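Local coordinates for MSM0271 protein (Mycobacterium smegmatis, PDB 5SUH), which builds part of the protein shell of the RMM bacterial microcompartment, assembling as a double-ringed trimer, at residues I78-V81 with I82-L86; A185-E188 with A189-A193; V154-N157 with R158-A162. All blocks are in the same frame, centred on the assembly; numbering follows the deposited sequence.

Interaction 1. Residues I78-V81 with I82-L86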
ATOM      1  N   ILE A  78       5.157  25.427  -4.475  1.00 52.78           N
ATOM      2  CA  ILE A  78       3.720  25.232  -4.725  1.00 60.21           C
ATOM      3  C   ILE A  78       2.891  25.470  -3.455  1.00 59.72           C
ATOM      4  O   ILE A  78       1.698  25.755  -3.529  1.00 58.38           O
ATOM      5  CB  ILE A  78       3.424  23.791  -5.315  1.00 62.06           C
ATOM      6  CG1 ILE A  78       2.114  23.761  -6.119  1.00 44.70           C
ATOM      7  CG2 ILE A  78       3.466  22.711  -4.230  1.00 48.28           C
ATOM      8  CD1 ILE A  78       2.226  24.417  -7.467  1.00 44.53           C
ATOM      9  N   GLU A  79       3.526  25.363  -2.292  1.00 57.33           N
ATOM     10  CA  GLU A  79       2.836  25.661  -1.041  1.00 60.69           C
ATOM     11  C   GLU A  79       2.576  27.165  -0.910  1.00 60.45           C
ATOM     12  O   GLU A  79       1.652  27.565  -0.216  1.00 65.70           O
ATOM     13  CB  GLU A  79       3.613  25.147   0.181  1.00 64.37           C
ATOM     14  CG  GLU A  79       3.838  23.634   0.234  1.00 75.89           C
ATOM     15  CD  GLU A  79       2.563  22.819   0.495  1.00 87.80           C
ATOM     16  OE1 GLU A  79       1.499  23.409   0.789  1.00 93.02           O
ATOM     17  OE2 GLU A  79       2.640  21.569   0.431  1.00 88.52           O
ATOM     18  N   ARG A  80       3.412  28.000  -1.523  1.00 61.10           N
ATOM     19  CA  ARG A  80       3.147  29.441  -1.535  1.00 60.46           C
ATOM     20  C   ARG A  80       2.064  29.765  -2.566  1.00 59.55           C
ATOM     21  O   ARG A  80       1.227  30.645  -2.338  1.00 64.80           O
ATOM     22  CB  ARG A  80       4.438  30.233  -1.800  1.00 56.14           C
ATOM     23  CG  ARG A  80       4.240  31.722  -2.115  1.00 69.72           C
ATOM     24  CD  ARG A  80       3.376  32.520  -1.107  1.00 85.40           C
ATOM     25  NE  ARG A  80       3.960  32.802   0.208  1.00 89.38           N
ATOM     26  CZ  ARG A  80       3.299  33.435   1.177  1.00 94.10           C
ATOM     27  NH1 ARG A  80       3.868  33.666   2.351  1.00 82.67           N
ATOM     28  NH2 ARG A  80       2.057  33.850   0.960  1.00104.98           N
ATOM     29  N   VAL A  81       2.081  29.036  -3.682  1.00 50.46           N
ATOM     30  CA  VAL A  81       1.110  29.195  -4.768  1.00 55.95           C
ATOM     31  C   VAL A  81      -0.342  28.878  -4.331  1.00 63.63           C
ATOM     32  O   VAL A  81      -1.267  29.622  -4.663  1.00 72.95           O
ATOM     33  CB  VAL A  81       1.484  28.285  -5.978  1.00 60.94           C
ATOM     34  CG1 VAL A  81       0.376  28.283  -7.027  1.00 48.10           C
ATOM     35  CG2 VAL A  81       2.822  28.714  -6.581  1.00 58.46           C
ATOM     36  N   ILE A  82      -0.553  27.799  -3.577  1.00 50.64           N
ATOM     37  CA  ILE A  82      -1.920  27.444  -3.201  1.00 52.18           C
ATOM     38  C   ILE A  82      -2.477  28.471  -2.203  1.00 53.40           C
ATOM     39  O   ILE A  82      -3.620  28.908  -2.358  1.00 59.60           O
ATOM     40  CB  ILE A  82      -2.034  25.979  -2.619  1.00 59.18           C
ATOM     41  CG1 ILE A  82      -3.490  25.601  -2.360  1.00 59.77           C
ATOM     42  CG2 ILE A  82      -1.258  25.788  -1.312  1.00 46.11           C
ATOM     43  CD1 ILE A  82      -3.651  24.169  -1.912  1.00 59.68           C
ATOM     44  N   ASP A  83      -1.653  28.924  -1.251  1.00 47.29           N
ATOM     45  CA  ASP A  83      -2.087  29.956  -0.303  1.00 54.90           C
ATOM     46  C   ASP A  83      -2.478  31.237  -1.032  1.00 61.91           C
ATOM     47  O   ASP A  83      -3.467  31.876  -0.668  1.00 62.41           O
ATOM     48  CB  ASP A  83      -0.985  30.267   0.721  1.00 58.48           C
ATOM     49  CG  ASP A  83      -1.328  31.459   1.633  1.00 68.79           C
ATOM     50  OD1 ASP A  83      -2.220  31.329   2.493  1.00 60.80           O
ATOM     51  OD2 ASP A  83      -0.701  32.538   1.472  1.00 78.06           O
ATOM     52  N   LEU A  84      -1.737  31.569  -2.094  1.00 58.39           N
ATOM     53  CA  LEU A  84      -1.972  32.804  -2.819  1.00 59.59           C
ATOM     54  C   LEU A  84      -3.351  32.756  -3.440  1.00 59.09           C
ATOM     55  O   LEU A  84      -4.085  33.744  -3.435  1.00 66.26           O
ATOM     56  CB  LEU A  84      -0.900  33.033  -3.894  1.00 60.04           C
ATOM     57  CG  LEU A  84       0.410  33.681  -3.431  1.00 70.85           C
ATOM     58  CD1 LEU A  84       1.481  33.681  -4.524  1.00 63.77           C
ATOM     59  CD2 LEU A  84       0.153  35.083  -2.941  1.00 72.31           C
ATOM     60  N   ALA A  85      -3.708  31.579  -3.933  1.00 54.23           N
ATOM     61  CA  ALA A  85      -4.974  31.388  -4.605  1.00 58.79           C
ATOM     62  C   ALA A  85      -6.126  31.335  -3.602  1.00 63.79           C
ATOM     63  O   ALA A  85      -7.128  32.043  -3.754  1.00 64.50           O
ATOM     64  CB  ALA A  85      -4.939  30.123  -5.436  1.00 45.11           C
ATOM     65  N   LEU A  86      -5.960  30.524  -2.561  1.00 58.32           N
ATOM     66  CA  LEU A  86      -7.035  30.245  -1.611  1.00 58.64           C
ATOM     67  C   LEU A  86      -7.394  31.501  -0.808  1.00 57.78           C
ATOM     68  O   LEU A  86      -8.514  31.639  -0.315  1.00 65.65           O
ATOM     69  CB  LEU A  86      -6.626  29.124  -0.652  1.00 46.47           C
ATOM     70  CG  LEU A  86      -6.726  27.684  -1.157  1.00 46.38           C
ATOM     71  CD1 LEU A  86      -6.865  26.714  -0.007  1.00 57.87           C
ATOM     72  CD2 LEU A  86      -7.776  27.432  -2.246  1.00 44.82           C
TER
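Ile82 packs back against the turn that precedes it: its backbone N donates to Ile78 O at 3.0 Å, and its CG2 branch lies against the carbonyl oxygens of the same turn, 3.6 Å from Glu79 O. With chi1 at -175° the longer branch, CG1, extends anti to the backbone N, while CG2 stays between that N and the carbonyl carbon. Val81 meets the next turn through its carbonyl, which accepts the N-H of Ala85 at 3.2 Å (N to O). These are the i to i+4 bonds of an alpha helix, and 78-88 is a helix of the first of two circularly permuted BMC domains, covering an antiparallel sheet. Its inner side is apolar: Ile82 rests on Leu97 and Leu106 of the strands, and Val81 on Leu106 and on Ile123 of helix 113-127.

Arg80 works on another side of the same helix. Its chain bends at chi2 and chi3, carrying CD to 3.9 Å from Leu84 CG, where the leucine lies roughly perpendicular to the arginine's stem. Farther out, Arg80 and Asp83 reach from the helix alongside each other, and Arg80 NH2 forms a salt bridge with Asp83 OD2 at 3.1 Å. Guanidinium and carboxylate planes stand 76° apart, so a single nitrogen meets a single oxygen. Arg80 has a stronger partner through NE, Asp143 of a second subunit, while OD1 of Asp83 pairs with Arg87 one turn on.

Interaction 2. Residues A185-E188 with A189-A193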
ATOM      1  N   ALA A 185      -4.892  17.749 -22.545  1.00 47.95           N
ATOM      2  CA  ALA A 185      -5.006  16.810 -23.671  1.00 47.89           C
ATOM      3  C   ALA A 185      -6.157  15.819 -23.438  1.00 49.90           C
ATOM      4  O   ALA A 185      -6.950  15.586 -24.353  1.00 47.33           O
ATOM      5  CB  ALA A 185      -3.685  16.063 -23.911  1.00 38.25           C
ATOM      6  N   ALA A 186      -6.292  15.292 -22.218  1.00 35.62           N
ATOM      7  CA  ALA A 186      -7.389  14.347 -21.920  1.00 48.14           C
ATOM      8  C   ALA A 186      -8.752  15.015 -22.058  1.00 52.83           C
ATOM      9  O   ALA A 186      -9.622  14.484 -22.745  1.00 53.68           O
ATOM     10  CB  ALA A 186      -7.253  13.747 -20.508  1.00 39.27           C
ATOM     11  N   ASN A 187      -8.919  16.191 -21.438  1.00 52.52           N
ATOM     12  CA  ASN A 187     -10.188  16.917 -21.486  1.00 40.61           C
ATOM     13  C   ASN A 187     -10.566  17.347 -22.922  1.00 49.48           C
ATOM     14  O   ASN A 187     -11.744  17.274 -23.294  1.00 45.66           O
ATOM     15  CB  ASN A 187     -10.148  18.152 -20.576  1.00 36.51           C
ATOM     16  CG  ASN A 187     -11.552  18.734 -20.312  1.00 54.78           C
ATOM     17  OD1 ASN A 187     -12.406  18.104 -19.663  1.00 51.87           O
ATOM     18  ND2 ASN A 187     -11.795  19.927 -20.826  1.00 60.55           N
ATOM     19  N   GLU A 188      -9.587  17.758 -23.736  1.00 42.18           N
ATOM     20  CA  GLU A 188      -9.898  18.150 -25.103  1.00 43.56           C
ATOM     21  C   GLU A 188     -10.351  16.924 -25.943  1.00 55.28           C
ATOM     22  O   GLU A 188     -11.330  17.012 -26.725  1.00 37.89           O
ATOM     23  CB  GLU A 188      -8.699  18.840 -25.766  1.00 42.63           C
ATOM     24  CG  GLU A 188      -8.523  20.282 -25.310  1.00 57.18           C
ATOM     25  CD  GLU A 188      -9.811  21.104 -25.460  1.00 67.13           C
ATOM     26  OE1 GLU A 188     -10.402  21.133 -26.566  1.00 64.62           O
ATOM     27  OE2 GLU A 188     -10.240  21.716 -24.456  1.00 75.16           O
ATOM     28  N   ALA A 189      -9.676  15.788 -25.758  1.00 37.07           N
ATOM     29  CA  ALA A 189     -10.056  14.560 -26.466  1.00 50.58           C
ATOM     30  C   ALA A 189     -11.501  14.149 -26.155  1.00 51.40           C
ATOM     31  O   ALA A 189     -12.263  13.807 -27.055  1.00 52.40           O
ATOM     32  CB  ALA A 189      -9.095  13.406 -26.131  1.00 35.30           C
ATOM     33  N   GLU A 190     -11.904  14.211 -24.892  1.00 47.21           N
ATOM     34  CA  GLU A 190     -13.248  13.756 -24.577  1.00 47.79           C
ATOM     35  C   GLU A 190     -14.315  14.705 -25.173  1.00 48.35           C
ATOM     36  O   GLU A 190     -15.418  14.275 -25.531  1.00 42.26           O
ATOM     37  CB  GLU A 190     -13.434  13.613 -23.068  1.00 36.85           C
ATOM     38  CG  GLU A 190     -14.792  13.055 -22.718  1.00 52.69           C
ATOM     39  CD  GLU A 190     -15.059  12.969 -21.226  1.00 62.88           C
ATOM     40  OE1 GLU A 190     -14.159  13.334 -20.428  1.00 69.02           O
ATOM     41  OE2 GLU A 190     -16.165  12.495 -20.868  1.00 50.50           O
ATOM     42  N   ARG A 191     -13.984  15.986 -25.288  1.00 38.52           N
ATOM     43  CA  ARG A 191     -14.945  16.959 -25.811  1.00 55.81           C
ATOM     44  C   ARG A 191     -15.287  16.654 -27.277  1.00 56.92           C
ATOM     45  O   ARG A 191     -16.420  16.839 -27.741  1.00 55.52           O
ATOM     46  CB  ARG A 191     -14.427  18.407 -25.675  1.00 41.59           C
ATOM     47  CG  ARG A 191     -15.333  19.428 -26.353  1.00 46.34           C
ATOM     48  CD  ARG A 191     -14.964  20.929 -26.251  1.00 48.98           C
ATOM     49  NE  ARG A 191     -13.722  21.241 -25.572  1.00 72.35           N
ATOM     50  CZ  ARG A 191     -13.654  21.666 -24.306  1.00 93.80           C
ATOM     51  NH1 ARG A 191     -14.763  21.779 -23.577  1.00 88.19           N
ATOM     52  NH2 ARG A 191     -12.473  21.949 -23.751  1.00103.63           N
ATOM     53  N   VAL A 192     -14.268  16.215 -27.992  1.00 52.34           N
ATOM     54  CA  VAL A 192     -14.314  16.097 -29.434  1.00 57.61           C
ATOM     55  C   VAL A 192     -14.692  14.682 -29.883  1.00 56.24           C
ATOM     56  O   VAL A 192     -15.063  14.446 -31.038  1.00 53.89           O
ATOM     57  CB  VAL A 192     -12.923  16.593 -29.990  1.00 55.63           C
ATOM     58  CG1 VAL A 192     -12.098  15.488 -30.637  1.00 40.64           C
ATOM     59  CG2 VAL A 192     -13.086  17.822 -30.881  1.00 53.25           C
ATOM     60  N   ALA A 193     -14.649  13.757 -28.931  1.00 52.45           N
ATOM     61  CA  ALA A 193     -14.955  12.359 -29.178  1.00 46.88           C
ATOM     62  C   ALA A 193     -15.564  11.663 -27.936  1.00 51.94           C
ATOM     63  O   ALA A 193     -14.936  10.781 -27.329  1.00 49.53           O
ATOM     64  CB  ALA A 193     -13.667  11.638 -29.635  1.00 40.04           C
TER
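Ala189 marks the close-packed side of this helical turn: its N donates to Ala185 O at 3.1 Å, and its CB lies 3.5 Å from that same oxygen. Ala186 O receives Glu190 N at 3.1 Å in a comparably straight bond, and with such small side chains this face can approach its neighbours closely. Toward the end of the helix the bonding slackens, Val192 N reaching Glu188 O at 3.3 Å with an N-H...O angle of 138°.

The solvent side carries a charged pair instead. Glu188 and Arg191 lie alongside each other, the carboxylate reaching the edge of the guanidinium with the two planes 38° apart. The long leg, Arg191 NE to Glu188 OE1 at 3.5 Å, is weak; the other, from NH2 to OE2, is modelled so short that its length is doubtful, yet the groups are placed as a salt bridge. Bending at chi3 turns the arginine back along the helix to its partner.

OE1 of Glu188 is also held by His225 of helix 216-232, on which Ala185 and Ala189 pack too. Ala185 and Ala186 rest on Leu210 of strand 208-214, while the carboxylate of Glu190 accepts backbone N-H groups of Gln45 and Phe46 in helix 44-49.

Interaction 3. Residues V154-N157 with R158-A162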
ATOM      1  N   VAL A 154      -5.396  -7.479 -20.938  1.00 42.45           N
ATOM      2  CA  VAL A 154      -5.483  -7.933 -19.566  1.00 42.74           C
ATOM      3  C   VAL A 154      -4.335  -7.367 -18.692  1.00 61.34           C
ATOM      4  O   VAL A 154      -4.597  -6.894 -17.580  1.00 55.90           O
ATOM      5  CB  VAL A 154      -5.474  -9.468 -19.477  1.00 44.81           C
ATOM      6  CG1 VAL A 154      -5.436  -9.865 -18.059  1.00 67.68           C
ATOM      7  CG2 VAL A 154      -6.723 -10.052 -20.061  1.00 44.36           C
ATOM      8  N   ILE A 155      -3.088  -7.358 -19.182  1.00 55.62           N
ATOM      9  CA  ILE A 155      -1.988  -6.831 -18.354  1.00 47.08           C
ATOM     10  C   ILE A 155      -1.989  -5.303 -18.331  1.00 55.24           C
ATOM     11  O   ILE A 155      -1.558  -4.691 -17.360  1.00 56.19           O
ATOM     12  CB  ILE A 155      -0.604  -7.350 -18.818  1.00 51.75           C
ATOM     13  CG1 ILE A 155       0.450  -7.104 -17.738  1.00 47.67           C
ATOM     14  CG2 ILE A 155      -0.187  -6.749 -20.171  1.00 57.55           C
ATOM     15  CD1 ILE A 155       1.827  -7.718 -18.062  1.00 62.73           C
ATOM     16  N   LEU A 156      -2.518  -4.687 -19.385  1.00 61.70           N
ATOM     17  CA  LEU A 156      -2.659  -3.242 -19.419  1.00 59.83           C
ATOM     18  C   LEU A 156      -3.657  -2.829 -18.325  1.00 67.43           C
ATOM     19  O   LEU A 156      -3.422  -1.866 -17.605  1.00 72.23           O
ATOM     20  CB  LEU A 156      -3.130  -2.763 -20.795  1.00 52.33           C
ATOM     21  CG  LEU A 156      -2.789  -1.331 -21.196  1.00 54.08           C
ATOM     22  CD1 LEU A 156      -2.953  -1.152 -22.683  1.00 63.16           C
ATOM     23  CD2 LEU A 156      -3.663  -0.351 -20.464  1.00 51.11           C
ATOM     24  N   ASN A 157      -4.750  -3.577 -18.170  1.00 71.09           N
ATOM     25  CA  ASN A 157      -5.793  -3.209 -17.205  1.00 66.68           C
ATOM     26  C   ASN A 157      -5.409  -3.327 -15.729  1.00 83.58           C
ATOM     27  O   ASN A 157      -6.144  -2.822 -14.886  1.00 96.01           O
ATOM     28  CB  ASN A 157      -7.080  -4.008 -17.441  1.00 43.78           C
ATOM     29  CG  ASN A 157      -7.851  -3.511 -18.651  1.00 55.19           C
ATOM     30  OD1 ASN A 157      -8.042  -2.298 -18.822  1.00 50.92           O
ATOM     31  ND2 ASN A 157      -8.318  -4.441 -19.494  1.00 53.53           N
ATOM     32  N   ARG A 158      -4.340  -4.045 -15.384  1.00 86.36           N
ATOM     33  CA  ARG A 158      -3.968  -4.135 -13.966  1.00 88.60           C
ATOM     34  C   ARG A 158      -2.842  -3.150 -13.568  1.00100.83           C
ATOM     35  O   ARG A 158      -2.464  -3.066 -12.400  1.00100.73           O
ATOM     36  CB  ARG A 158      -3.567  -5.549 -13.590  1.00 85.61           C
ATOM     37  CG  ARG A 158      -4.238  -6.607 -14.410  1.00 88.34           C
ATOM     38  CD  ARG A 158      -3.954  -7.973 -13.819  1.00100.97           C
ATOM     39  NE  ARG A 158      -2.633  -8.076 -13.210  1.00110.34           N
ATOM     40  CZ  ARG A 158      -2.229  -9.127 -12.501  1.00118.30           C
ATOM     41  NH1 ARG A 158      -1.016  -9.138 -11.959  1.00123.38           N
ATOM     42  NH2 ARG A 158      -3.038 -10.172 -12.339  1.00112.33           N
ATOM     43  N   ASN A 159      -2.322  -2.392 -14.529  1.00113.87           N
ATOM     44  CA  ASN A 159      -1.368  -1.332 -14.199  1.00121.95           C
ATOM     45  C   ASN A 159      -2.079   0.022 -14.282  1.00132.20           C
ATOM     46  O   ASN A 159      -1.472   1.073 -14.064  1.00138.99           O
ATOM     47  CB  ASN A 159      -0.163  -1.332 -15.164  1.00118.51           C
ATOM     48  CG  ASN A 159       0.654  -2.643 -15.129  1.00119.21           C
ATOM     49  OD1 ASN A 159       1.067  -3.157 -16.176  1.00110.36           O
ATOM     50  ND2 ASN A 159       0.855  -3.199 -13.931  1.00122.72           N
ATOM     51  N   ARG A 160      -3.378  -0.030 -14.589  1.00127.64           N
ATOM     52  CA  ARG A 160      -4.255   1.147 -14.637  1.00109.82           C
ATOM     53  C   ARG A 160      -5.314   0.905 -13.564  1.00112.76           C
ATOM     54  O   ARG A 160      -5.562  -0.280 -13.259  1.00103.43           O
ATOM     55  CB  ARG A 160      -4.886   1.300 -16.010  1.00 89.90           C
ATOM     56  CG  ARG A 160      -3.909   1.228 -17.179  1.00 86.98           C
ATOM     57  CD  ARG A 160      -2.731   2.151 -16.994  1.00 78.92           C
ATOM     58  NE  ARG A 160      -1.545   1.634 -17.666  1.00 72.47           N
ATOM     59  CZ  ARG A 160      -0.323   2.097 -17.445  1.00 88.27           C
ATOM     60  NH1 ARG A 160      -0.169   3.092 -16.586  1.00 92.77           N
ATOM     61  NH2 ARG A 160       0.733   1.572 -18.073  1.00 98.26           N
ATOM     62  N   GLN A 161      -5.914   1.951 -12.963  1.00118.76           N
ATOM     63  CA  GLN A 161      -7.023   1.649 -12.053  1.00124.42           C
ATOM     64  C   GLN A 161      -8.446   2.229 -12.320  1.00108.99           C
ATOM     65  O   GLN A 161      -9.372   1.914 -11.552  1.00 99.07           O
ATOM     66  CB  GLN A 161      -6.637   1.993 -10.598  1.00126.54           C
ATOM     67  CG  GLN A 161      -5.155   1.777 -10.113  1.00150.61           C
ATOM     68  CD  GLN A 161      -4.460   0.521 -10.707  1.00159.91           C
ATOM     69  OE1 GLN A 161      -3.473   0.631 -11.425  1.00154.80           O
ATOM     70  NE2 GLN A 161      -5.017  -0.661 -10.441  1.00160.17           N
ATOM     71  N   ALA A 162      -8.682   2.960 -13.416  1.00107.97           N
ATOM     72  CA  ALA A 162     -10.033   3.520 -13.653  1.00 99.96           C
ATOM     73  C   ALA A 162     -10.865   2.665 -14.615  1.00 95.03           C
ATOM     74  O   ALA A 162     -11.151   1.497 -14.320  1.00 99.23           O
ATOM     75  CB  ALA A 162      -9.927   4.966 -14.180  1.00 93.79           C
TER
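Leu156 and Arg160 come together where a helix gives way to a loop, across a type I beta turn running from Leu156 to Asn159 in the second circularly permuted BMC domain. The two side chains approach at a slant. CD2 of Leu156 meets the aliphatic part of the arginine, 3.7 Å from Arg160 CG, with NE slightly farther on. Chi1 of -50°, with CG anti to the carbonyl carbon, sets CG of Arg160 3.2 Å from Leu156 O as well as beside the leucine methyl; the bend at chi2 then turns the rest of the chain. The contact is therefore made by the arginine's stem, and its charged end goes elsewhere: NH1 forms a salt bridge with Asp200 of the same chain. Over one face of the guanidinium, displaced toward its rim, lies CB of Asn159.

Arg158 is turned the other way, back along the helix. Its CG reaches the carbonyl of Val154, 3.2 Å from the oxygen, and CD follows at 4.0 Å from that same Val154 O. The chain bends at chi3, about the CG-CD bond, and NH1 donates to Gln161 O of a third subunit. Asn157, within the turn, has its ND2 bonded to Ile165 O and packs on Val154 of the third subunit, while Ile155 packs on Gly58 of a fourth.

The backbone bonds within the stretch are long. Arg158 N reaches Ile155 O at 3.5 Å, a weak bond, and the turn itself is closed by another weak one, Asn159 N to Leu156 O at 3.3 Å with an N-H...O angle of 154°.

The three contacts illustrate how one local device, side chains meeting within a turn or so, serves different places in a shell subunit. Interaction 1 lies in the first BMC domain, interactions 2 and 3 in the second; the centres of 1 and 2 are 28 Å apart, on opposite sides of the chain's centre, and those of 2 and 3 are 21 Å apart. None touches another within the chain. Assembly changes this for 1 and 3, whose centres are 34 Å apart in one subunit: Leu156 packs on Glu79 of a fourth subunit, with a weak, long ion pair from Arg160. Interaction 2, by contrast, meets no other chain of the assembly.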